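Side-chain contacts in beta-galactosidase (Marinomonas sp. ef1, PDB 6Y2K), which hydrolyses terminal beta-D-galactose residues from beta-galactosides and works in the cold as a hexameric GH42 glycoside hydrolase: residues Y7-W12 / W51-E56; E19-M24 / L58-S63. All coordinates share one frame; numbering follows the deposited sequence.

How the contacts relate
Contacts 1 and 2 are neighbouring contacts between the first two beta-alpha units of the TIM barrel, their centres about 11 Å apart. Both draw on helix 52-63: its first turn meets the loop after strand 2-6 in contact 1, and its last turns lie against helix 17-27 in contact 2. Y7 joins them directly. Its OH stands 2.7 Å from D20 OD2, a probable hydrogen bond, while its CD1 packs 3.6 Å from M24 CE. Because 7-12 and 19-24 belong to the first unit and helix 52-63 to the second, the two units are tied together twice. The four segments alternate along the chain. Glycerol, probably from the crystallisation liquor, lies near both contacts.

Contact 1 of 2, residues Y7-W12 / W51-E56; sequences YYPEHW and WEWLDE
W53 turns the six-membered end of its indole toward the loop of residues 7-12, and its CZ3 makes the closest approaches. P9 meets it at the ring edge, close to the indole plane, with CG 4.2 Å from W53 CZ3. E10 comes to the same atom from an oblique direction: its CB is 4.1 Å and its OE1 3.9 Å from W53 CZ3. The side chains of E10 and W53 run side by side and point the same way, with carboxylate and indole planes 52° apart, so the acid neither stacks on the ring nor lies flat with it. E10 bends at chi2, -87°, which folds the carboxylate back over its own segment and brings OE2 into the plane of the Y8 ring, at its edge. On the helix side, L54 CB lies 3.7 Å above the centre of one indole face, which sets a neighbour from the same turn against W53. W17 and S38 also touch this tryptophan, and its NE1 makes a weak hydrogen bond to H50 O. No hydrogen bond crosses between the segments, and the contact rests on van der Waals touch. The short 3-10 turn at 9-11, with H11 N bonded to Y8 O, presents P9 and E10 together. V181 of a second subunit packs on E10 and H11, so this loop also takes part in the subunit interface. The arrangement belongs to the TIM barrel of the GH42 catalytic domain: the loop that follows the first barrel strand is met by the start of the helix leading to the third.

Contact 2 of 2, residues E19-M24 / L58-S63; sequences EDAQHM and LDILHS
A21 CB is the centre of the apolar contact, set between two side chains of helix 52-63. It is 4.1 Å from I60 CG2 and 4.2 Å from L61 CD2, so one methyl group meets two branched residues that follow each other in sequence. I60 offers the CG2 branch, which stands anti to its backbone N and thereby faces helix 17-27. L61 reaches across with the end of its chain, and its CD2 also makes the second, looser apolar element with M24, whose SD is 4.5 Å away. The small alanine allows the backbones to come near, with A21 CA 5.9 Å from L61 CA; the axes of the two short segments are 9.2 Å apart and cross at -31°.

Polar bonding stays within each segment or turns to other partners. S63 OG donates to I60 O three residues back, 2.6 Å away, with an angle of 126° at the oxygen and the donor tilted 22° from the carbonyl plane. D20, buried, is held by R16 and W354 NE1, and E19 forms a salt bridge with R26. Beneath the helices, L61 touches V68 of strand 67-71 and M24 touches I29 and V32 of strand 29-34. With neither hydrogen bond nor ion pair between the two segments, their mutual hold is a modest, non-directional contact of aliphatic groups and one thioether sulfur, with M24 at its loose edge.

Contact 1 of 2, residues Y7-W12 / W51-E56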
ATOM      1  N   TYR A   7     -22.189   4.827  45.348  1.00 16.44           N
ATOM      2  CA  TYR A   7     -23.267   5.798  45.584  1.00 16.27           C
ATOM      3  C   TYR A   7     -22.760   7.030  46.343  1.00 16.23           C
ATOM      4  O   TYR A   7     -21.876   6.920  47.197  1.00 16.34           O
ATOM      5  CB  TYR A   7     -24.366   5.096  46.389  1.00 16.37           C
ATOM      6  CG  TYR A   7     -25.603   5.906  46.725  1.00 16.39           C
ATOM      7  CD1 TYR A   7     -26.244   6.689  45.770  1.00 16.69           C
ATOM      8  CD2 TYR A   7     -26.168   5.840  48.001  1.00 16.71           C
ATOM      9  CE1 TYR A   7     -27.400   7.405  46.090  1.00 17.05           C
ATOM     10  CE2 TYR A   7     -27.317   6.546  48.325  1.00 16.88           C
ATOM     11  CZ  TYR A   7     -27.933   7.325  47.376  1.00 16.91           C
ATOM     12  OH  TYR A   7     -29.073   8.021  47.711  1.00 18.11           O
ATOM     13  N   TYR A   8     -23.321   8.199  46.011  1.00 15.95           N
ATOM     14  CA  TYR A   8     -22.938   9.488  46.615  1.00 15.88           C
ATOM     15  C   TYR A   8     -24.177  10.226  47.131  1.00 15.81           C
ATOM     16  O   TYR A   8     -24.647  11.168  46.507  1.00 15.44           O
ATOM     17  CB  TYR A   8     -22.108  10.307  45.613  1.00 15.84           C
ATOM     18  CG  TYR A   8     -20.868   9.507  45.264  1.00 15.77           C
ATOM     19  CD1 TYR A   8     -20.895   8.569  44.227  1.00 15.84           C
ATOM     20  CD2 TYR A   8     -19.728   9.589  46.047  1.00 15.32           C
ATOM     21  CE1 TYR A   8     -19.798   7.781  43.943  1.00 15.94           C
ATOM     22  CE2 TYR A   8     -18.617   8.807  45.769  1.00 16.04           C
ATOM     23  CZ  TYR A   8     -18.666   7.905  44.712  1.00 15.84           C
ATOM     24  OH  TYR A   8     -17.593   7.123  44.434  1.00 15.91           O
ATOM     25  N   PRO A   9     -24.719   9.790  48.284  1.00 16.67           N
ATOM     26  CA  PRO A   9     -25.894  10.479  48.845  1.00 16.93           C
ATOM     27  C   PRO A   9     -25.644  11.976  49.086  1.00 17.13           C
ATOM     28  O   PRO A   9     -26.554  12.788  48.893  1.00 17.32           O
ATOM     29  CB  PRO A   9     -26.152   9.739  50.156  1.00 17.02           C
ATOM     30  CG  PRO A   9     -24.865   9.093  50.498  1.00 17.08           C
ATOM     31  CD  PRO A   9     -24.204   8.760  49.196  1.00 16.69           C
ATOM     32  N   GLU A  10     -24.406  12.329  49.441  1.00 16.81           N
ATOM     33  CA  GLU A  10     -24.010  13.732  49.592  1.00 17.33           C
ATOM     34  C   GLU A  10     -24.077  14.587  48.305  1.00 17.54           C
ATOM     35  O   GLU A  10     -23.992  15.824  48.380  1.00 18.25           O
ATOM     36  CB  GLU A  10     -22.621  13.843  50.267  1.00 17.75           C
ATOM     37  CG  GLU A  10     -21.398  13.587  49.383  1.00 17.46           C
ATOM     38  CD  GLU A  10     -20.966  12.134  49.272  1.00 17.71           C
ATOM     39  OE1 GLU A  10     -21.792  11.193  49.455  1.00 16.76           O
ATOM     40  OE2 GLU A  10     -19.765  11.939  48.973  1.00 17.71           O
ATOM     41  N   HIS A  11     -24.206  13.957  47.135  1.00 17.28           N
ATOM     42  CA  HIS A  11     -24.410  14.692  45.878  1.00 17.06           C
ATOM     43  C   HIS A  11     -25.868  14.981  45.528  1.00 17.26           C
ATOM     44  O   HIS A  11     -26.123  15.707  44.560  1.00 17.25           O
ATOM     45  CB  HIS A  11     -23.763  13.943  44.715  1.00 17.25           C
ATOM     46  CG  HIS A  11     -22.277  13.809  44.837  1.00 16.70           C
ATOM     47  ND1 HIS A  11     -21.523  13.092  43.940  1.00 16.62           N
ATOM     48  CD2 HIS A  11     -21.410  14.292  45.758  1.00 16.63           C
ATOM     49  CE1 HIS A  11     -20.255  13.126  44.308  1.00 16.94           C
ATOM     50  NE2 HIS A  11     -20.158  13.855  45.405  1.00 16.91           N
ATOM     51  N   TRP A  12     -26.812  14.411  46.283  1.00 17.04           N
ATOM     52  CA  TRP A  12     -28.244  14.456  45.931  1.00 18.11           C
ATOM     53  C   TRP A  12     -29.080  14.967  47.110  1.00 19.28           C
ATOM     54  O   TRP A  12     -28.733  14.710  48.260  1.00 18.93           O
ATOM     55  CB  TRP A  12     -28.758  13.065  45.491  1.00 17.63           C
ATOM     56  CG  TRP A  12     -27.867  12.413  44.460  1.00 16.86           C
ATOM     57  CD1 TRP A  12     -27.072  11.323  44.646  1.00 16.79           C
ATOM     58  CD2 TRP A  12     -27.642  12.853  43.118  1.00 16.38           C
ATOM     59  NE1 TRP A  12     -26.369  11.044  43.497  1.00 16.59           N
ATOM     60  CE2 TRP A  12     -26.690  11.976  42.546  1.00 16.54           C
ATOM     61  CE3 TRP A  12     -28.150  13.901  42.339  1.00 16.60           C
ATOM     62  CZ2 TRP A  12     -26.243  12.109  41.224  1.00 16.42           C
ATOM     63  CZ3 TRP A  12     -27.697  14.038  41.015  1.00 16.68           C
ATOM     64  CH2 TRP A  12     -26.763  13.135  40.473  1.00 16.35           C
ATOM     65  N   TRP A  51     -22.030  14.562  60.993  1.00 18.33           N
ATOM     66  CA  TRP A  51     -22.323  13.135  60.821  1.00 18.58           C
ATOM     67  C   TRP A  51     -23.793  12.839  60.508  1.00 18.95           C
ATOM     68  O   TRP A  51     -24.108  11.723  60.092  1.00 18.27           O
ATOM     69  CB  TRP A  51     -21.965  12.355  62.085  1.00 18.29           C
ATOM     70  CG  TRP A  51     -20.519  12.339  62.443  1.00 18.24           C
ATOM     71  CD1 TRP A  51     -19.957  12.800  63.602  1.00 18.48           C
ATOM     72  CD2 TRP A  51     -19.445  11.822  61.651  1.00 17.93           C
ATOM     73  NE1 TRP A  51     -18.588  12.593  63.580  1.00 18.81           N
ATOM     74  CE2 TRP A  51     -18.253  11.993  62.396  1.00 18.40           C
ATOM     75  CE3 TRP A  51     -19.373  11.224  60.387  1.00 17.70           C
ATOM     76  CZ2 TRP A  51     -17.000  11.591  61.910  1.00 18.43           C
ATOM     77  CZ3 TRP A  51     -18.132  10.813  59.911  1.00 17.92           C
ATOM     78  CH2 TRP A  51     -16.962  11.005  60.675  1.00 18.15           C
ATOM     79  N   GLU A  52     -24.688  13.805  60.722  1.00 19.43           N
ATOM     80  CA  GLU A  52     -26.133  13.572  60.558  1.00 20.18           C
ATOM     81  C   GLU A  52     -26.497  12.984  59.185  1.00 19.59           C
ATOM     82  O   GLU A  52     -27.299  12.046  59.108  1.00 19.04           O
ATOM     83  CB  GLU A  52     -26.906  14.868  60.810  1.00 21.91           C
ATOM     84  CG  GLU A  52     -28.428  14.760  60.734  1.00 23.73           C
ATOM     85  CD  GLU A  52     -29.084  16.126  60.825  1.00 26.34           C
ATOM     86  OE1 GLU A  52     -29.498  16.657  59.765  1.00 28.79           O
ATOM     87  OE2 GLU A  52     -29.157  16.683  61.947  1.00 27.69           O
ATOM     88  N   TRP A  53     -25.912  13.532  58.118  1.00 18.67           N
ATOM     89  CA  TRP A  53     -26.173  13.055  56.745  1.00 18.46           C
ATOM     90  C   TRP A  53     -25.879  11.559  56.599  1.00 18.18           C
ATOM     91  O   TRP A  53     -26.664  10.815  56.006  1.00 19.30           O
ATOM     92  CB  TRP A  53     -25.368  13.869  55.702  1.00 18.56           C
ATOM     93  CG  TRP A  53     -23.886  13.635  55.755  1.00 18.54           C
ATOM     94  CD1 TRP A  53     -22.994  14.203  56.614  1.00 18.65           C
ATOM     95  CD2 TRP A  53     -23.132  12.731  54.936  1.00 18.93           C
ATOM     96  NE1 TRP A  53     -21.728  13.714  56.381  1.00 18.94           N
ATOM     97  CE2 TRP A  53     -21.784  12.808  55.355  1.00 18.78           C
ATOM     98  CE3 TRP A  53     -23.466  11.858  53.894  1.00 19.09           C
ATOM     99  CZ2 TRP A  53     -20.770  12.051  54.761  1.00 19.28           C
ATOM    100  CZ3 TRP A  53     -22.456  11.102  53.306  1.00 19.23           C
ATOM    101  CH2 TRP A  53     -21.124  11.208  53.739  1.00 19.17           C
ATOM    102  N   LEU A  54     -24.759  11.124  57.164  1.00 18.06           N
ATOM    103  CA  LEU A  54     -24.303   9.748  57.030  1.00 18.76           C
ATOM    104  C   LEU A  54     -25.074   8.828  57.974  1.00 19.32           C
ATOM    105  O   LEU A  54     -25.428   7.712  57.595  1.00 19.30           O
ATOM    106  CB  LEU A  54     -22.801   9.672  57.288  1.00 18.82           C
ATOM    107  CG  LEU A  54     -22.088   8.330  57.096  1.00 19.00           C
ATOM    108  CD1 LEU A  54     -22.391   7.721  55.733  1.00 19.67           C
ATOM    109  CD2 LEU A  54     -20.590   8.530  57.282  1.00 19.19           C
ATOM    110  N   ASP A  55     -25.343   9.303  59.193  1.00 19.84           N
ATOM    111  CA  ASP A  55     -26.222   8.594  60.142  1.00 20.16           C
ATOM    112  C   ASP A  55     -27.551   8.227  59.483  1.00 20.30           C
ATOM    113  O   ASP A  55     -28.002   7.083  59.584  1.00 21.52           O
ATOM    114  CB  ASP A  55     -26.528   9.450  61.385  1.00 20.35           C
ATOM    115  CG  ASP A  55     -25.293   9.786  62.217  1.00 20.98           C
ATOM    116  OD1 ASP A  55     -24.293   9.019  62.205  1.00 20.32           O
ATOM    117  OD2 ASP A  55     -25.337  10.844  62.902  1.00 21.22           O
ATOM    118  N   GLU A  56     -28.157   9.201  58.805  1.00 20.62           N
ATOM    119  CA  GLU A  56     -29.446   9.010  58.146  1.00 21.64           C
ATOM    120  C   GLU A  56     -29.369   8.134  56.904  1.00 20.96           C
ATOM    121  O   GLU A  56     -30.245   7.297  56.686  1.00 19.31           O
ATOM    122  CB  GLU A  56     -30.083  10.352  57.795  1.00 23.38           C
ATOM    123  CG  GLU A  56     -30.502  11.131  59.033  1.00 25.39           C
ATOM    124  CD  GLU A  56     -30.950  12.553  58.749  1.00 26.91           C
ATOM    125  OE1 GLU A  56     -30.979  12.990  57.570  1.00 27.40           O
ATOM    126  OE2 GLU A  56     -31.268  13.245  59.735  1.00 29.28           O
TER

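Contact 2 of 2, residues E19-M24 / L58-S63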
ATOM      1  N   GLU A  19     -36.121   6.719  47.716  1.00 23.16           N
ATOM      2  CA  GLU A  19     -36.322   6.255  46.338  1.00 24.85           C
ATOM      3  C   GLU A  19     -35.070   5.576  45.754  1.00 22.83           C
ATOM      4  O   GLU A  19     -35.194   4.538  45.110  1.00 22.55           O
ATOM      5  CB  GLU A  19     -36.772   7.420  45.435  1.00 27.02           C
ATOM      6  CG  GLU A  19     -36.778   7.149  43.924  1.00 30.24           C
ATOM      7  CD  GLU A  19     -37.659   5.976  43.511  1.00 32.82           C
ATOM      8  OE1 GLU A  19     -38.639   5.692  44.239  1.00 37.77           O
ATOM      9  OE2 GLU A  19     -37.384   5.343  42.459  1.00 32.55           O
ATOM     10  N   ASP A  20     -33.889   6.162  45.972  1.00 21.58           N
ATOM     11  CA  ASP A  20     -32.639   5.590  45.457  1.00 20.95           C
ATOM     12  C   ASP A  20     -32.485   4.163  45.974  1.00 20.36           C
ATOM     13  O   ASP A  20     -32.239   3.241  45.195  1.00 19.65           O
ATOM     14  CB  ASP A  20     -31.397   6.410  45.866  1.00 20.99           C
ATOM     15  CG  ASP A  20     -31.211   7.702  45.056  1.00 21.48           C
ATOM     16  OD1 ASP A  20     -31.599   7.773  43.868  1.00 22.63           O
ATOM     17  OD2 ASP A  20     -30.624   8.646  45.612  1.00 21.01           O
ATOM     18  N   ALA A  21     -32.648   3.991  47.284  1.00 19.91           N
ATOM     19  CA  ALA A  21     -32.454   2.694  47.928  1.00 20.27           C
ATOM     20  C   ALA A  21     -33.475   1.646  47.469  1.00 20.34           C
ATOM     21  O   ALA A  21     -33.120   0.486  47.260  1.00 21.29           O
ATOM     22  CB  ALA A  21     -32.484   2.847  49.444  1.00 20.36           C
ATOM     23  N   GLN A  22     -34.729   2.061  47.303  1.00 21.17           N
ATOM     24  CA  GLN A  22     -35.799   1.176  46.804  1.00 21.50           C
ATOM     25  C   GLN A  22     -35.522   0.738  45.361  1.00 20.68           C
ATOM     26  O   GLN A  22     -35.641  -0.438  45.033  1.00 20.71           O
ATOM     27  CB  GLN A  22     -37.168   1.867  46.898  1.00 21.99           C
ATOM     28  CG  GLN A  22     -37.649   2.055  48.331  1.00 22.59           C
ATOM     29  CD  GLN A  22     -38.895   2.917  48.456  1.00 23.69           C
ATOM     30  OE1 GLN A  22     -39.141   3.825  47.651  1.00 23.92           O
ATOM     31  NE2 GLN A  22     -39.682   2.645  49.492  1.00 24.27           N
ATOM     32  N   HIS A  23     -35.123   1.694  44.531  1.00 19.90           N
ATOM     33  CA  HIS A  23     -34.757   1.444  43.135  1.00 19.85           C
ATOM     34  C   HIS A  23     -33.567   0.456  43.068  1.00 19.97           C
ATOM     35  O   HIS A  23     -33.618  -0.528  42.330  1.00 20.47           O
ATOM     36  CB  HIS A  23     -34.442   2.780  42.442  1.00 19.76           C
ATOM     37  CG  HIS A  23     -34.467   2.732  40.944  1.00 19.29           C
ATOM     38  ND1 HIS A  23     -34.504   3.873  40.175  1.00 19.40           N
ATOM     39  CD2 HIS A  23     -34.452   1.694  40.075  1.00 19.19           C
ATOM     40  CE1 HIS A  23     -34.507   3.541  38.897  1.00 19.35           C
ATOM     41  NE2 HIS A  23     -34.479   2.224  38.808  1.00 19.43           N
ATOM     42  N   MET A  24     -32.535   0.679  43.874  1.00 19.68           N
ATOM     43  CA  MET A  24     -31.403  -0.261  43.952  1.00 20.26           C
ATOM     44  C   MET A  24     -31.869  -1.703  44.224  1.00 21.17           C
ATOM     45  O   MET A  24     -31.459  -2.645  43.547  1.00 19.73           O
ATOM     46  CB  MET A  24     -30.416   0.170  45.047  1.00 19.62           C
ATOM     47  CG  MET A  24     -29.585   1.395  44.693  1.00 19.32           C
ATOM     48  SD  MET A  24     -28.735   2.088  46.121  1.00 19.29           S
ATOM     49  CE  MET A  24     -28.211   3.664  45.443  1.00 18.73           C
ATOM     50  N   LEU A  58     -27.112   5.745  56.143  1.00 20.86           N
ATOM     51  CA  LEU A  58     -26.883   4.350  56.510  1.00 21.41           C
ATOM     52  C   LEU A  58     -28.183   3.690  56.997  1.00 22.73           C
ATOM     53  O   LEU A  58     -28.452   2.546  56.645  1.00 22.81           O
ATOM     54  CB  LEU A  58     -25.800   4.218  57.577  1.00 20.89           C
ATOM     55  CG  LEU A  58     -24.364   4.605  57.200  1.00 20.76           C
ATOM     56  CD1 LEU A  58     -23.466   4.530  58.424  1.00 20.34           C
ATOM     57  CD2 LEU A  58     -23.823   3.712  56.100  1.00 20.96           C
ATOM     58  N   ASP A  59     -28.990   4.412  57.778  1.00 23.09           N
ATOM     59  CA  ASP A  59     -30.285   3.864  58.238  1.00 23.83           C
ATOM     60  C   ASP A  59     -31.245   3.587  57.077  1.00 22.86           C
ATOM     61  O   ASP A  59     -31.881   2.536  57.050  1.00 24.08           O
ATOM     62  CB  ASP A  59     -30.953   4.767  59.297  1.00 24.79           C
ATOM     63  CG  ASP A  59     -30.284   4.672  60.677  1.00 25.81           C
ATOM     64  OD1 ASP A  59     -29.420   3.790  60.911  1.00 25.95           O
ATOM     65  OD2 ASP A  59     -30.633   5.497  61.546  1.00 27.05           O
ATOM     66  N   ILE A  60     -31.326   4.501  56.111  1.00 22.54           N
ATOM     67  CA  ILE A  60     -32.192   4.317  54.941  1.00 22.31           C
ATOM     68  C   ILE A  60     -31.757   3.092  54.119  1.00 22.77           C
ATOM     69  O   ILE A  60     -32.592   2.255  53.758  1.00 22.01           O
ATOM     70  CB  ILE A  60     -32.271   5.599  54.074  1.00 22.74           C
ATOM     71  CG1 ILE A  60     -33.105   6.662  54.810  1.00 22.71           C
ATOM     72  CG2 ILE A  60     -32.880   5.318  52.695  1.00 22.55           C
ATOM     73  CD1 ILE A  60     -32.931   8.074  54.301  1.00 23.04           C
ATOM     74  N   LEU A  61     -30.453   2.984  53.854  1.00 22.16           N
ATOM     75  CA  LEU A  61     -29.901   1.840  53.122  1.00 21.58           C
ATOM     76  C   LEU A  61     -30.159   0.520  53.870  1.00 22.27           C
ATOM     77  O   LEU A  61     -30.560  -0.468  53.256  1.00 21.57           O
ATOM     78  CB  LEU A  61     -28.398   2.032  52.861  1.00 20.69           C
ATOM     79  CG  LEU A  61     -28.036   3.210  51.946  1.00 20.19           C
ATOM     80  CD1 LEU A  61     -26.547   3.522  52.018  1.00 20.53           C
ATOM     81  CD2 LEU A  61     -28.464   2.936  50.508  1.00 20.23           C
ATOM     82  N   HIS A  62     -29.952   0.519  55.189  1.00 23.06           N
ATOM     83  CA  HIS A  62     -30.241  -0.657  56.021  1.00 23.89           C
ATOM     84  C   HIS A  62     -31.713  -1.081  55.957  1.00 24.70           C
ATOM     85  O   HIS A  62     -32.010  -2.271  55.873  1.00 24.02           O
ATOM     86  CB  HIS A  62     -29.853  -0.403  57.476  1.00 24.36           C
ATOM     87  CG  HIS A  62     -29.907  -1.627  58.335  1.00 24.70           C
ATOM     88  ND1 HIS A  62     -29.123  -2.738  58.098  1.00 25.78           N
ATOM     89  CD2 HIS A  62     -30.645  -1.915  59.435  1.00 25.77           C
ATOM     90  CE1 HIS A  62     -29.379  -3.657  59.013  1.00 25.71           C
ATOM     91  NE2 HIS A  62     -30.301  -3.184  59.833  1.00 25.67           N
ATOM     92  N   SER A  63     -32.618  -0.105  55.970  1.00 25.90           N
ATOM     93  CA  SER A  63     -34.066  -0.373  55.955  1.00 27.08           C
ATOM     94  C   SER A  63     -34.562  -1.075  54.677  1.00 27.52           C
ATOM     95  O   SER A  63     -35.623  -1.706  54.688  1.00 26.39           O
ATOM     96  CB  SER A  63     -34.851   0.923  56.160  1.00 27.70           C
ATOM     97  OG  SER A  63     -34.830   1.710  54.983  1.00 29.42           O
TER